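CalU16 (Micromonospora echinospora, PDB 4FPW) probably protects its producer from a DNA-cleaving enediyne antibiotic by self-sacrifice, as a member of the AHA1 family with a Bet v 1-like fold. Local coordinates at residues 26-31 with 101-106; 6-11 with 170-175; 47-52 with 133-138; 35-40 with 96-101; 55-60 with 71-76. All blocks are in the same frame, centred on the assembly; numbering follows the deposited sequence.

Contact 1: 26-31 with 101-106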
# COMPACT_ATOMS: atom_id res chain seq x y z
N ARG A 26 -6.81 6.63 0.01
CA ARG A 26 -6.60 7.82 -0.78
C ARG A 26 -6.12 8.93 0.12
O ARG A 26 -6.74 9.23 1.15
CB ARG A 26 -7.90 8.26 -1.46
CG ARG A 26 -8.63 7.15 -2.21
CD ARG A 26 -9.69 7.74 -3.14
NE ARG A 26 -10.27 6.74 -4.03
CZ ARG A 26 -11.43 6.11 -3.84
NH1 ARG A 26 -12.21 6.34 -2.78
NH2 ARG A 26 -11.83 5.23 -4.75
N GLN A 27 -5.02 9.54 -0.28
CA GLN A 27 -4.38 10.59 0.46
C GLN A 27 -3.78 11.55 -0.53
O GLN A 27 -3.23 11.15 -1.56
CB GLN A 27 -3.25 10.04 1.30
CG GLN A 27 -3.69 9.03 2.35
CD GLN A 27 -2.54 8.64 3.24
OE1 GLN A 27 -1.50 8.20 2.75
NE2 GLN A 27 -2.72 8.79 4.55
N ARG A 28 -3.90 12.83 -0.20
CA ARG A 28 -3.40 13.86 -1.07
C ARG A 28 -2.12 14.38 -0.45
O ARG A 28 -2.04 14.54 0.77
CB ARG A 28 -4.44 14.97 -1.20
CG ARG A 28 -4.45 15.56 -2.59
CD ARG A 28 -4.97 16.98 -2.59
NE ARG A 28 -4.16 17.82 -3.46
CZ ARG A 28 -4.30 19.13 -3.56
NH1 ARG A 28 -5.22 19.76 -2.83
NH2 ARG A 28 -3.50 19.82 -4.38
N TYR A 29 -1.11 14.60 -1.28
CA TYR A 29 0.12 15.22 -0.81
C TYR A 29 0.44 16.46 -1.60
O TYR A 29 0.15 16.57 -2.79
CB TYR A 29 1.31 14.28 -0.85
CG TYR A 29 1.08 13.00 -0.09
CD1 TYR A 29 1.27 12.94 1.29
CD2 TYR A 29 0.65 11.86 -0.74
CE1 TYR A 29 1.04 11.78 1.99
CE2 TYR A 29 0.42 10.70 -0.05
CZ TYR A 29 0.62 10.66 1.31
OH TYR A 29 0.39 9.47 1.96
N ASP A 30 1.07 17.38 -0.88
CA ASP A 30 1.42 18.72 -1.31
C ASP A 30 2.83 18.70 -1.93
O ASP A 30 3.56 19.69 -1.87
CB ASP A 30 1.39 19.59 -0.05
CG ASP A 30 1.30 21.07 -0.34
OD1 ASP A 30 1.01 21.47 -1.49
OD2 ASP A 30 1.54 21.82 0.63
N ALA A 31 3.22 17.56 -2.48
CA ALA A 31 4.47 17.42 -3.21
C ALA A 31 4.08 17.00 -4.61
O ALA A 31 2.96 16.57 -4.82
CB ALA A 31 5.35 16.38 -2.56
N SER A 101 -1.78 10.35 -9.10
CA SER A 101 -2.33 11.26 -10.10
C SER A 101 -2.05 12.70 -9.69
O SER A 101 -2.02 13.02 -8.50
CB SER A 101 -3.84 11.06 -10.26
OG SER A 101 -4.47 10.74 -9.03
N GLU A 102 -1.84 13.55 -10.69
CA GLU A 102 -1.68 14.97 -10.43
C GLU A 102 -3.03 15.55 -10.05
O GLU A 102 -4.06 15.26 -10.67
CB GLU A 102 -1.18 15.72 -11.66
CG GLU A 102 0.23 15.37 -12.11
CD GLU A 102 0.66 16.23 -13.29
OE1 GLU A 102 0.62 17.47 -13.16
OE2 GLU A 102 1.01 15.66 -14.35
N GLU A 103 -3.02 16.35 -8.99
CA GLU A 103 -4.08 17.28 -8.68
C GLU A 103 -3.36 18.60 -8.48
O GLU A 103 -2.67 18.79 -7.47
CB GLU A 103 -4.83 16.83 -7.43
CG GLU A 103 -5.95 17.77 -6.98
CD GLU A 103 -6.53 17.35 -5.64
OE1 GLU A 103 -6.42 16.14 -5.30
OE2 GLU A 103 -7.08 18.22 -4.92
N GLY A 104 -3.46 19.48 -9.47
CA GLY A 104 -2.69 20.73 -9.49
C GLY A 104 -1.20 20.53 -9.22
O GLY A 104 -0.57 19.62 -9.79
N ASP A 105 -0.65 21.36 -8.34
CA ASP A 105 0.76 21.26 -7.93
C ASP A 105 1.09 20.04 -7.05
O ASP A 105 2.27 19.80 -6.76
CB ASP A 105 1.18 22.55 -7.20
CG ASP A 105 0.26 22.90 -6.02
OD1 ASP A 105 -0.80 22.26 -5.86
OD2 ASP A 105 0.59 23.85 -5.27
N GLY A 106 0.07 19.27 -6.65
CA GLY A 106 0.25 18.13 -5.74
C GLY A 106 -0.10 16.77 -6.35
O GLY A 106 -0.17 16.62 -7.57
O HOH W 1 -0.55 21.05 -3.55

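Contact 2: 6-11 with 170-175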
# COMPACT_ATOMS: atom_id res chain seq x y z
N THR A 6 -7.17 11.28 4.89
CA THR A 6 -7.39 10.02 4.15
C THR A 6 -8.87 9.57 4.06
O THR A 6 -9.64 9.65 5.04
CB THR A 6 -6.54 8.82 4.66
OG1 THR A 6 -7.40 7.73 5.05
CG2 THR A 6 -5.61 9.20 5.82
N GLU A 7 -9.22 9.07 2.87
CA GLU A 7 -10.51 8.48 2.55
C GLU A 7 -10.26 7.01 2.27
O GLU A 7 -9.51 6.66 1.35
CB GLU A 7 -11.09 9.12 1.30
CG GLU A 7 -12.44 8.57 0.85
CD GLU A 7 -12.93 9.22 -0.43
OE1 GLU A 7 -12.42 8.87 -1.51
OE2 GLU A 7 -13.84 10.09 -0.36
N ARG A 8 -10.88 6.16 3.08
CA ARG A 8 -10.80 4.72 2.93
C ARG A 8 -11.95 4.22 2.09
O ARG A 8 -13.03 4.80 2.10
CB ARG A 8 -10.89 4.04 4.28
CG ARG A 8 -9.76 4.36 5.24
CD ARG A 8 -10.03 3.72 6.59
NE ARG A 8 -9.30 4.44 7.62
CZ ARG A 8 -9.85 5.24 8.54
NH1 ARG A 8 -11.16 5.41 8.60
NH2 ARG A 8 -9.08 5.85 9.42
N ALA A 9 -11.71 3.10 1.41
CA ALA A 9 -12.74 2.47 0.59
C ALA A 9 -12.46 0.98 0.31
O ALA A 9 -11.43 0.41 0.72
CB ALA A 9 -12.91 3.24 -0.70
N LEU A 10 -13.41 0.36 -0.39
CA LEU A 10 -13.37 -1.03 -0.75
C LEU A 10 -13.60 -1.17 -2.24
O LEU A 10 -14.49 -0.54 -2.79
CB LEU A 10 -14.43 -1.82 0.02
CG LEU A 10 -14.22 -1.78 1.54
CD1 LEU A 10 -15.37 -2.50 2.24
CD2 LEU A 10 -12.89 -2.40 1.93
N GLY A 11 -12.77 -1.98 -2.88
CA GLY A 11 -12.94 -2.35 -4.27
C GLY A 11 -13.08 -3.85 -4.46
O GLY A 11 -13.42 -4.59 -3.53
N GLY A 170 -8.67 -0.11 12.71
CA GLY A 170 -9.26 -1.43 12.51
C GLY A 170 -10.78 -1.44 12.55
O GLY A 170 -11.42 -2.11 11.75
N GLU A 171 -11.36 -0.69 13.48
CA GLU A 171 -12.83 -0.55 13.55
C GLU A 171 -13.41 0.07 12.26
O GLU A 171 -14.45 -0.37 11.77
CB GLU A 171 -13.24 0.27 14.77
CG GLU A 171 -13.23 -0.52 16.07
CD GLU A 171 -13.24 0.38 17.30
OE1 GLU A 171 -13.63 1.57 17.18
OE2 GLU A 171 -12.87 -0.11 18.39
N ALA A 172 -12.71 1.05 11.71
CA ALA A 172 -13.13 1.67 10.46
C ALA A 172 -13.15 0.70 9.28
O ALA A 172 -14.15 0.63 8.55
CB ALA A 172 -12.24 2.86 10.13
N TRP A 173 -12.07 -0.04 9.09
CA TRP A 173 -12.06 -1.07 8.05
C TRP A 173 -13.03 -2.22 8.37
O TRP A 173 -13.76 -2.70 7.49
CB TRP A 173 -10.66 -1.62 7.88
CG TRP A 173 -9.70 -0.66 7.28
CD1 TRP A 173 -8.63 -0.09 7.89
CD2 TRP A 173 -9.69 -0.18 5.94
NE1 TRP A 173 -7.94 0.70 7.02
CE2 TRP A 173 -8.58 0.67 5.81
CE3 TRP A 173 -10.51 -0.40 4.83
CZ2 TRP A 173 -8.27 1.32 4.62
CZ3 TRP A 173 -10.20 0.23 3.65
CH2 TRP A 173 -9.09 1.09 3.55
N ALA A 174 -13.07 -2.65 9.63
CA ALA A 174 -13.99 -3.71 10.04
C ALA A 174 -15.44 -3.34 9.73
O ALA A 174 -16.20 -4.18 9.23
CB ALA A 174 -13.84 -4.02 11.51
N ALA A 175 -15.80 -2.09 10.01
CA ALA A 175 -17.17 -1.62 9.81
C ALA A 175 -17.50 -1.43 8.34
O ALA A 175 -18.61 -1.66 7.93
CB ALA A 175 -17.40 -0.31 10.57

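Contact 3: 47-52 with 133-138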
# COMPACT_ATOMS: atom_id res chain seq x y z
N ASN A 47 13.58 3.61 2.34
CA ASN A 47 14.31 3.23 3.53
C ASN A 47 14.12 4.17 4.72
O ASN A 47 14.32 3.79 5.87
CB ASN A 47 15.81 3.20 3.22
CG ASN A 47 16.46 1.89 3.58
OD1 ASN A 47 17.66 1.71 3.33
ND2 ASN A 47 15.71 0.96 4.19
N ARG A 48 13.80 5.42 4.42
CA ARG A 48 13.59 6.38 5.46
C ARG A 48 12.32 6.03 6.22
O ARG A 48 12.36 5.84 7.43
CB ARG A 48 13.51 7.79 4.88
CG ARG A 48 14.80 8.24 4.22
CD ARG A 48 15.38 9.53 4.81
NE ARG A 48 15.71 9.57 6.25
CZ ARG A 48 16.22 8.59 7.00
NH1 ARG A 48 16.53 7.40 6.51
NH2 ARG A 48 16.44 8.82 8.29
N TRP A 49 11.22 5.89 5.50
CA TRP A 49 9.91 5.84 6.16
C TRP A 49 9.34 4.44 6.33
O TRP A 49 8.46 4.25 7.16
CB TRP A 49 8.90 6.74 5.43
CG TRP A 49 8.69 6.41 3.99
CD1 TRP A 49 9.41 6.87 2.94
CD2 TRP A 49 7.69 5.56 3.45
NE1 TRP A 49 8.92 6.35 1.76
CE2 TRP A 49 7.86 5.54 2.05
CE3 TRP A 49 6.65 4.81 4.01
CZ2 TRP A 49 7.04 4.79 1.20
CZ3 TRP A 49 5.83 4.07 3.17
CH2 TRP A 49 6.03 4.07 1.78
N PHE A 50 9.84 3.47 5.56
CA PHE A 50 9.35 2.10 5.66
C PHE A 50 10.53 1.12 5.58
O PHE A 50 11.66 1.51 5.87
CB PHE A 50 8.28 1.86 4.58
CG PHE A 50 7.49 0.56 4.73
CD1 PHE A 50 6.79 0.28 5.90
CD2 PHE A 50 7.41 -0.35 3.69
CE1 PHE A 50 6.06 -0.89 6.04
CE2 PHE A 50 6.69 -1.53 3.82
CZ PHE A 50 6.01 -1.80 4.99
N ILE A 51 10.26 -0.14 5.25
CA ILE A 51 11.26 -1.18 5.05
C ILE A 51 11.77 -1.20 3.63
O ILE A 51 10.97 -1.35 2.70
CB ILE A 51 10.66 -2.60 5.25
CG1 ILE A 51 10.04 -2.77 6.66
CG2 ILE A 51 11.72 -3.67 5.03
CD1 ILE A 51 9.18 -4.00 6.80
N GLU A 52 13.08 -1.15 3.43
CA GLU A 52 13.64 -1.25 2.08
C GLU A 52 13.46 -2.61 1.40
O GLU A 52 13.71 -3.65 2.01
CB GLU A 52 15.12 -0.95 2.06
CG GLU A 52 15.65 -0.77 0.65
CD GLU A 52 17.14 -0.86 0.57
OE1 GLU A 52 17.81 -0.13 1.32
OE2 GLU A 52 17.65 -1.67 -0.24
N ASP A 133 1.56 6.97 7.24
CA ASP A 133 1.93 8.01 8.22
C ASP A 133 3.37 8.42 8.05
O ASP A 133 3.68 9.61 8.02
CB ASP A 133 1.75 7.55 9.67
CG ASP A 133 0.30 7.49 10.09
OD1 ASP A 133 -0.59 7.83 9.28
OD2 ASP A 133 0.05 7.10 11.24
N PHE A 134 4.26 7.43 7.95
CA PHE A 134 5.68 7.73 7.88
C PHE A 134 6.08 8.28 6.50
O PHE A 134 6.99 9.11 6.41
CB PHE A 134 6.52 6.54 8.36
CG PHE A 134 6.41 6.33 9.85
CD1 PHE A 134 7.36 6.84 10.72
CD2 PHE A 134 5.29 5.68 10.40
CE1 PHE A 134 7.23 6.68 12.09
CE2 PHE A 134 5.16 5.52 11.77
CZ PHE A 134 6.13 6.02 12.62
N LEU A 135 5.37 7.88 5.46
CA LEU A 135 5.49 8.58 4.18
C LEU A 135 5.14 10.06 4.39
O LEU A 135 5.94 10.94 4.09
CB LEU A 135 4.59 7.95 3.12
CG LEU A 135 4.47 8.72 1.80
CD1 LEU A 135 5.83 8.96 1.15
CD2 LEU A 135 3.55 7.97 0.86
N GLY A 136 3.96 10.31 4.94
CA GLY A 136 3.52 11.65 5.27
C GLY A 136 4.59 12.40 6.04
O GLY A 136 5.00 13.48 5.60
N MSE A 137 5.04 11.84 7.16
CA MSE A 137 6.14 12.45 7.93
C MSE A 137 7.35 12.70 7.04
O MSE A 137 8.01 13.74 7.15
CB MSE A 137 6.60 11.53 9.06
CG MSE A 137 5.63 11.40 10.21
SE MSE A 137 6.44 10.68 11.66
CE MSE A 137 5.04 9.78 12.35
N PHE A 138 7.65 11.73 6.18
CA PHE A 138 8.84 11.80 5.33
C PHE A 138 8.73 12.95 4.34
O PHE A 138 9.66 13.75 4.20
CB PHE A 138 9.06 10.48 4.61
CG PHE A 138 10.14 10.52 3.57
CD1 PHE A 138 11.41 10.94 3.89
CD2 PHE A 138 9.88 10.09 2.28
CE1 PHE A 138 12.41 10.96 2.94
CE2 PHE A 138 10.88 10.11 1.32
CZ PHE A 138 12.15 10.54 1.65

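Contact 4: 35-40 with 96-101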
# COMPACT_ATOMS: atom_id res chain seq x y z
N GLU A 35 8.34 13.44 -7.12
CA GLU A 35 8.91 13.35 -5.79
C GLU A 35 8.23 12.24 -5.01
O GLU A 35 8.89 11.49 -4.31
CB GLU A 35 8.76 14.68 -5.04
CG GLU A 35 9.53 15.84 -5.68
CD GLU A 35 9.36 17.17 -4.94
OE1 GLU A 35 9.21 17.17 -3.70
OE2 GLU A 35 9.38 18.22 -5.61
N VAL A 36 6.92 12.14 -5.15
CA VAL A 36 6.16 11.12 -4.44
C VAL A 36 6.49 9.75 -5.04
O VAL A 36 6.68 8.79 -4.31
CB VAL A 36 4.64 11.39 -4.51
CG1 VAL A 36 3.87 10.31 -3.79
CG2 VAL A 36 4.30 12.75 -3.90
N TRP A 37 6.56 9.67 -6.37
CA TRP A 37 7.03 8.44 -7.05
C TRP A 37 8.41 7.98 -6.56
O TRP A 37 8.57 6.85 -6.10
CB TRP A 37 7.09 8.64 -8.56
CG TRP A 37 7.54 7.42 -9.29
CD1 TRP A 37 8.73 7.23 -9.92
CD2 TRP A 37 6.80 6.20 -9.45
NE1 TRP A 37 8.79 5.97 -10.46
CE2 TRP A 37 7.61 5.32 -10.19
CE3 TRP A 37 5.53 5.77 -9.03
CZ2 TRP A 37 7.19 4.04 -10.53
CZ3 TRP A 37 5.12 4.49 -9.38
CH2 TRP A 37 5.94 3.64 -10.12
N SER A 38 9.40 8.84 -6.68
CA SER A 38 10.70 8.57 -6.05
C SER A 38 10.62 8.09 -4.58
O SER A 38 11.35 7.18 -4.19
CB SER A 38 11.56 9.82 -6.12
OG SER A 38 12.46 9.72 -7.20
N ALA A 39 9.76 8.72 -3.79
CA ALA A 39 9.67 8.43 -2.35
C ALA A 39 9.05 7.09 -2.08
O ALA A 39 9.23 6.53 -1.00
CB ALA A 39 8.84 9.49 -1.65
N CYS A 40 8.29 6.61 -3.06
CA CYS A 40 7.55 5.36 -2.99
C CYS A 40 8.22 4.24 -3.80
O CYS A 40 7.71 3.12 -3.82
CB CYS A 40 6.14 5.58 -3.52
SG CYS A 40 4.90 5.90 -2.26
N VAL A 96 -1.01 -5.67 -4.64
CA VAL A 96 -1.01 -4.30 -4.16
C VAL A 96 -0.76 -3.38 -5.35
O VAL A 96 0.01 -3.72 -6.27
CB VAL A 96 0.06 -4.05 -3.08
CG1 VAL A 96 -0.28 -2.77 -2.30
CG2 VAL A 96 0.15 -5.20 -2.10
N GLU A 97 -1.40 -2.21 -5.34
CA GLU A 97 -1.24 -1.27 -6.44
C GLU A 97 -1.17 0.15 -5.95
O GLU A 97 -1.92 0.56 -5.06
CB GLU A 97 -2.37 -1.39 -7.46
CG GLU A 97 -2.09 -0.67 -8.76
CD GLU A 97 -3.21 -0.81 -9.76
OE1 GLU A 97 -3.33 -1.87 -10.41
OE2 GLU A 97 -3.99 0.15 -9.89
N LEU A 98 -0.26 0.90 -6.55
CA LEU A 98 -0.15 2.29 -6.25
C LEU A 98 -0.41 3.06 -7.52
O LEU A 98 0.23 2.79 -8.53
CB LEU A 98 1.24 2.60 -5.74
CG LEU A 98 1.40 4.07 -5.32
CD1 LEU A 98 1.02 4.23 -3.86
CD2 LEU A 98 2.83 4.53 -5.56
N ARG A 99 -1.34 4.01 -7.45
CA ARG A 99 -1.57 5.01 -8.50
C ARG A 99 -1.36 6.40 -7.92
O ARG A 99 -1.97 6.75 -6.90
CB ARG A 99 -2.99 4.92 -9.05
CG ARG A 99 -3.43 3.53 -9.43
CD ARG A 99 -4.93 3.44 -9.66
NE ARG A 99 -5.43 2.17 -9.16
CZ ARG A 99 -6.07 1.97 -8.01
NH1 ARG A 99 -6.38 2.99 -7.21
NH2 ARG A 99 -6.45 0.74 -7.67
N LEU A 100 -0.51 7.18 -8.58
CA LEU A 100 -0.32 8.58 -8.28
C LEU A 100 -0.90 9.40 -9.43
O LEU A 100 -0.56 9.16 -10.59
CB LEU A 100 1.17 8.90 -8.14
CG LEU A 100 1.98 8.05 -7.18
CD1 LEU A 100 3.42 8.52 -7.13
CD2 LEU A 100 1.37 8.07 -5.78
N SER A 101 -1.78 10.35 -9.10
CA SER A 101 -2.33 11.26 -10.10
C SER A 101 -2.05 12.70 -9.69
O SER A 101 -2.02 13.02 -8.50
CB SER A 101 -3.84 11.06 -10.26
OG SER A 101 -4.47 10.74 -9.03

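Contact 5: 55-60 with 71-76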
# COMPACT_ATOMS: atom_id res chain seq x y z
N GLY A 55 16.30 -7.12 -4.15
CA GLY A 55 16.09 -7.84 -5.39
C GLY A 55 16.30 -6.85 -6.51
O GLY A 55 16.80 -5.75 -6.26
N ASP A 56 15.97 -7.26 -7.74
CA ASP A 56 15.96 -6.35 -8.88
C ASP A 56 14.64 -5.59 -8.89
O ASP A 56 13.58 -6.14 -9.23
CB ASP A 56 16.17 -7.08 -10.21
CG ASP A 56 15.25 -8.28 -10.39
OD1 ASP A 56 14.73 -8.47 -11.51
OD2 ASP A 56 15.02 -9.02 -9.40
N LEU A 57 14.71 -4.32 -8.47
CA LEU A 57 13.57 -3.42 -8.57
C LEU A 57 13.44 -2.93 -10.02
O LEU A 57 14.06 -1.95 -10.42
CB LEU A 57 13.70 -2.25 -7.59
CG LEU A 57 13.92 -2.68 -6.13
CD1 LEU A 57 13.93 -1.46 -5.23
CD2 LEU A 57 12.89 -3.69 -5.65
N ARG A 58 12.66 -3.68 -10.78
CA ARG A 58 12.29 -3.35 -12.15
C ARG A 58 11.14 -4.27 -12.54
O ARG A 58 10.90 -5.27 -11.87
CB ARG A 58 13.47 -3.53 -13.12
CG ARG A 58 14.16 -4.89 -13.01
CD ARG A 58 14.74 -5.37 -14.34
NE ARG A 58 15.03 -6.81 -14.29
CZ ARG A 58 14.15 -7.79 -14.49
NH1 ARG A 58 12.87 -7.53 -14.76
NH2 ARG A 58 14.54 -9.06 -14.41
N GLU A 59 10.46 -3.94 -13.63
CA GLU A 59 9.23 -4.65 -14.01
C GLU A 59 9.50 -6.13 -14.25
O GLU A 59 10.53 -6.47 -14.78
CB GLU A 59 8.63 -4.02 -15.26
CG GLU A 59 7.14 -4.25 -15.43
CD GLU A 59 6.56 -3.37 -16.52
OE1 GLU A 59 7.10 -3.37 -17.63
OE2 GLU A 59 5.55 -2.69 -16.28
N GLY A 60 8.60 -7.00 -13.80
CA GLY A 60 8.83 -8.44 -13.84
C GLY A 60 9.91 -8.92 -12.88
O GLY A 60 10.08 -10.13 -12.70
N GLY A 71 7.65 -10.48 -3.17
CA GLY A 71 6.72 -10.66 -4.25
C GLY A 71 7.36 -10.26 -5.53
O GLY A 71 8.56 -9.99 -5.58
N ASP A 72 6.55 -10.23 -6.57
CA ASP A 72 7.06 -9.87 -7.87
C ASP A 72 6.56 -8.50 -8.24
O ASP A 72 5.68 -7.95 -7.60
CB ASP A 72 6.68 -10.93 -8.90
CG ASP A 72 7.35 -12.24 -8.60
OD1 ASP A 72 8.60 -12.30 -8.71
OD2 ASP A 72 6.64 -13.20 -8.21
N ILE A 73 7.18 -7.96 -9.28
CA ILE A 73 6.90 -6.66 -9.75
C ILE A 73 6.20 -6.87 -11.06
O ILE A 73 6.83 -6.93 -12.13
CB ILE A 73 8.21 -5.85 -9.87
CG1 ILE A 73 8.87 -5.75 -8.48
CG2 ILE A 73 7.96 -4.47 -10.46
CD1 ILE A 73 10.19 -5.01 -8.46
N LEU A 74 4.88 -6.99 -10.98
CA LEU A 74 4.04 -7.22 -12.16
C LEU A 74 4.08 -6.00 -13.09
O LEU A 74 4.58 -6.11 -14.22
CB LEU A 74 2.59 -7.57 -11.74
CG LEU A 74 2.43 -8.62 -10.62
CD1 LEU A 74 0.97 -8.84 -10.22
CD2 LEU A 74 3.09 -9.93 -11.02
N ARG A 75 3.62 -4.84 -12.61
CA ARG A 75 3.54 -3.62 -13.45
C ARG A 75 4.28 -2.42 -12.84
O ARG A 75 4.20 -2.18 -11.63
CB ARG A 75 2.07 -3.22 -13.65
CG ARG A 75 1.82 -2.37 -14.89
CD ARG A 75 1.81 -3.24 -16.13
NE ARG A 75 1.36 -2.49 -17.29
CZ ARG A 75 1.59 -2.84 -18.55
NH1 ARG A 75 2.27 -3.94 -18.84
NH2 ARG A 75 1.13 -2.06 -19.52
N CYS A 76 4.99 -1.69 -13.69
CA CYS A 76 5.69 -0.47 -13.27
C CYS A 76 5.59 0.56 -14.39
O CYS A 76 6.27 0.45 -15.43
CB CYS A 76 7.15 -0.76 -12.93
SG CYS A 76 7.90 0.43 -11.78
O HOH W 2 9.21 -12.08 -11.29

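Contact 1: 26-31 with 101-106
Arg-28 lies across the carboxylate of Glu-103, and its length can be followed along that one partner. Beyond CB, CG comes to 3.4 Å from Glu-103 OE1, and CD to 3.2 Å from the same oxygen. The chain then bends (chi3 138°), which sets NE beside Glu-103 CD. The guanidinium and the carboxylate are stacked, their planes 22° apart. OE2 of Glu-103 thus sits over one guanidinium face, 3.2 Å from Arg-28 NH1, in a salt bridge of charges alone to which no N-H points. At the other tip, Arg-28 NH2 gives a weak hydrogen bond to Glu-103 O at 3.4 Å and makes a long salt bridge with Asp-105 OD1.

Both acids belong to a type II' turn from Glu-103 to Gly-106. Gly-104 suits its second position, where phi is positive. Gly-106, without a side chain, lets its CA come to 3.3 Å from Tyr-29 O and make a CA-H...O contact with Ala-31 O. A water donates to both Asp-30 OD1 and Asp-105 OD1, at 2.6 Å from each.

Backbone pairing, as of Tyr-29 with Thr-107, joins strands 20-29 and 106-115; the Arg-28 charges and the Gly-106 CA contacts add to it. Arg-28 would offset the acids around it, and the water, donating to both, bridges Asp-30 and Asp-105 and probably eases their repulsion.

Contact 2: 6-11 with 170-175
Arg-8 spreads its aliphatic chain over one face of the Trp-173 indole. With chi1 -64°, CG stands anti to the carbonyl carbon and comes within 3.4 Å of Trp-173 CZ2. CD follows in a CH-pi contact, 3.8 Å from the centroid of the six-membered ring. Past the ring, Ala-172 CB lies over a face of the guanidinium, 3.2 Å from Arg-8 NH1; a methyl group is small enough to fit between the helix backbone and the arginine. The rim of the indole is met by different groups. Ala-9 O lies in the ring plane at 3.2 Å from Trp-173 CZ3, while Leu-10 CD2 approaches the same edge at 4.1 Å.

One residue outside the two segments sets both polar ends. Glu-129, on helix 118-138, accepts a hydrogen bond from Trp-173 NE1 with OE1 and makes a salt bridge to Arg-8 NE with OE2, tying strand, helix and indole together. Ile-23 and Ile-25 of strand 20-29 also touch the indole.

Helix 161-177 thus packs on the edge strand 7-15, the two segment axes 9.4 Å apart and inclined at 34°. The arginine contributes its methylenes to the CH-pi contact and its charge to Glu-129. Its cation-pi term, with CZ far from the five-membered ring, is at most weak, so apolar contact and the carboxylate of Glu-129, shared by both, appear to matter more.

Contact 3: 47-52 with 133-138
Phe-134 O accepts the helical bond from Phe-138 N at 2.7 Å and is also approached by Trp-49 CB at 3.2 Å. Here the end of helix 43-49 meets helix 118-138, the long helix of the Bet v 1-like helix-grip fold. Phe-134 turns its ring away after its CB has met Trp-49 CB.

Trp-49 CG lies between the backbone N and the carbonyl carbon (chi1 58°), and the indole runs side by side with Leu-135. Leu-135 CB covers one face, 3.9 Å from the centroid of the six-membered ring, and Phe-50 CB covers the opposite face. A broad flat residue suits this slot: each face has an aliphatic neighbour, with helix backbone also close on the Leu-135 side, while its one polar side-chain atom, NE1, is satisfied by Ala-39 O of helix 33-41.

Phe-138 CG is anti to the backbone N (chi1 171°), and its ring is nearly parallel to the indole, the planes 25° apart, but displaced laterally, with little overlap. The indole touches it through CD1, 3.3 Å from Phe-138 CD2. Arg-48 CB makes an off-centre CH-pi contact with the phenyl ring, 4.3 Å from its centroid, while CD lies 3.8 Å from Phe-138 CE1.

Contact 4: 35-40 with 96-101
Leu-100 pushes its CD1 methyl against the backbone of helix 33-41, 3.4 Å from Trp-37 N, and reaches the edge of the Trp-37 indole. The methyl lies in the ring plane, 4.0 Å from CE3, and also meets Trp-37 CB. Chi1 of -53° puts CG beside the backbone N, and the extended chi2 (-178°) then places CD1. Val-36 fills in from the side: its CG1 touches both branches of the leucine, CD1 at 3.8 Å and CD2 at 3.9 Å. A leucine suits this spot, since both its methyls meet Val-36 CG1 and CD1 reaches Trp-37 as well.

Two residues back along the strand, Leu-98 has CG anti to the backbone N and gives its CD2 to Cys-40, 4.0 Å from CB and 4.1 Å from SG. Leu-98 and Leu-100 therefore receive one turn of the helix, which runs at 161° to the strand.

Charge is kept to the other face of the strand. There Arg-99 NE bonds Glu-97 OE2 at 2.6 Å, nearly along the C-O axis. Further salt bridges link Arg-99 to Glu-110 and Glu-112, and Glu-97 to Arg-81 and Arg-13, so a buried acid has several basic partners.

Short helices after one strand and before the rest of the sheet are characteristic of the Bet v 1-like helix-grip fold; here they follow strand 20-29, with strand 7-15 added in front.

Contact 5: 55-60 with 71-76
A classic beta bulge in strand 70-77, where Leu-74 and Arg-75 both face Thr-83, is met by Glu-59 from the loop between strands 53-54 and 62-65. With CG anti to the backbone N (chi1 -156°) and an extended chain beyond, the carboxylate reaches past Leu-74 O to Cys-76. There OE2 accepts from Cys-76 N at 2.8 Å with an angle of 166°, on the anti side and 24° out of the carboxylate plane. Arg-75 NE is near, 4.3 Å from Glu-59 OE2, but beyond a salt bridge; its partner is Glu-77.

Ile-73 is the buried residue under the loop. Its CG2 lies 3.4 Å from Arg-58 O, while CD1 comes to 3.7 Å from Leu-57 CA and touches Leu-57 CD2. The branched isoleucine thus meets Leu-57 with one arm and Arg-58 with both. Gly-60 has a positive phi, which favours glycine.

The loop between 53-54 and 62-65 so packs beside the bulge of strand 70-77, within the antiparallel meander of the helix-grip fold.

In the fold
From the N terminus, 6-11 opens the widest loop, which contact 2 closes only at helix 161-177, joining the first strand to the last helix. Nested inside it, contact 1 ties the end of strand 20-29 to the hairpin at 101-106. Contact 4 lies within that loop and sets helix 33-41 on strand 94-103, sharing Ser-101 with contact 1. Contact 5 is innermost, between the loop 55-60 and strand 70-77; it touches contact 4 where Trp-37 meets Cys-76. Contact 3 crosses contacts 1 and 4 and encloses contact 5. Contacts 2 and 4 set helices on the sheet, contact 3 joins helix 43-49 to helix 118-138, and contacts 1 and 5 tie loops and strands.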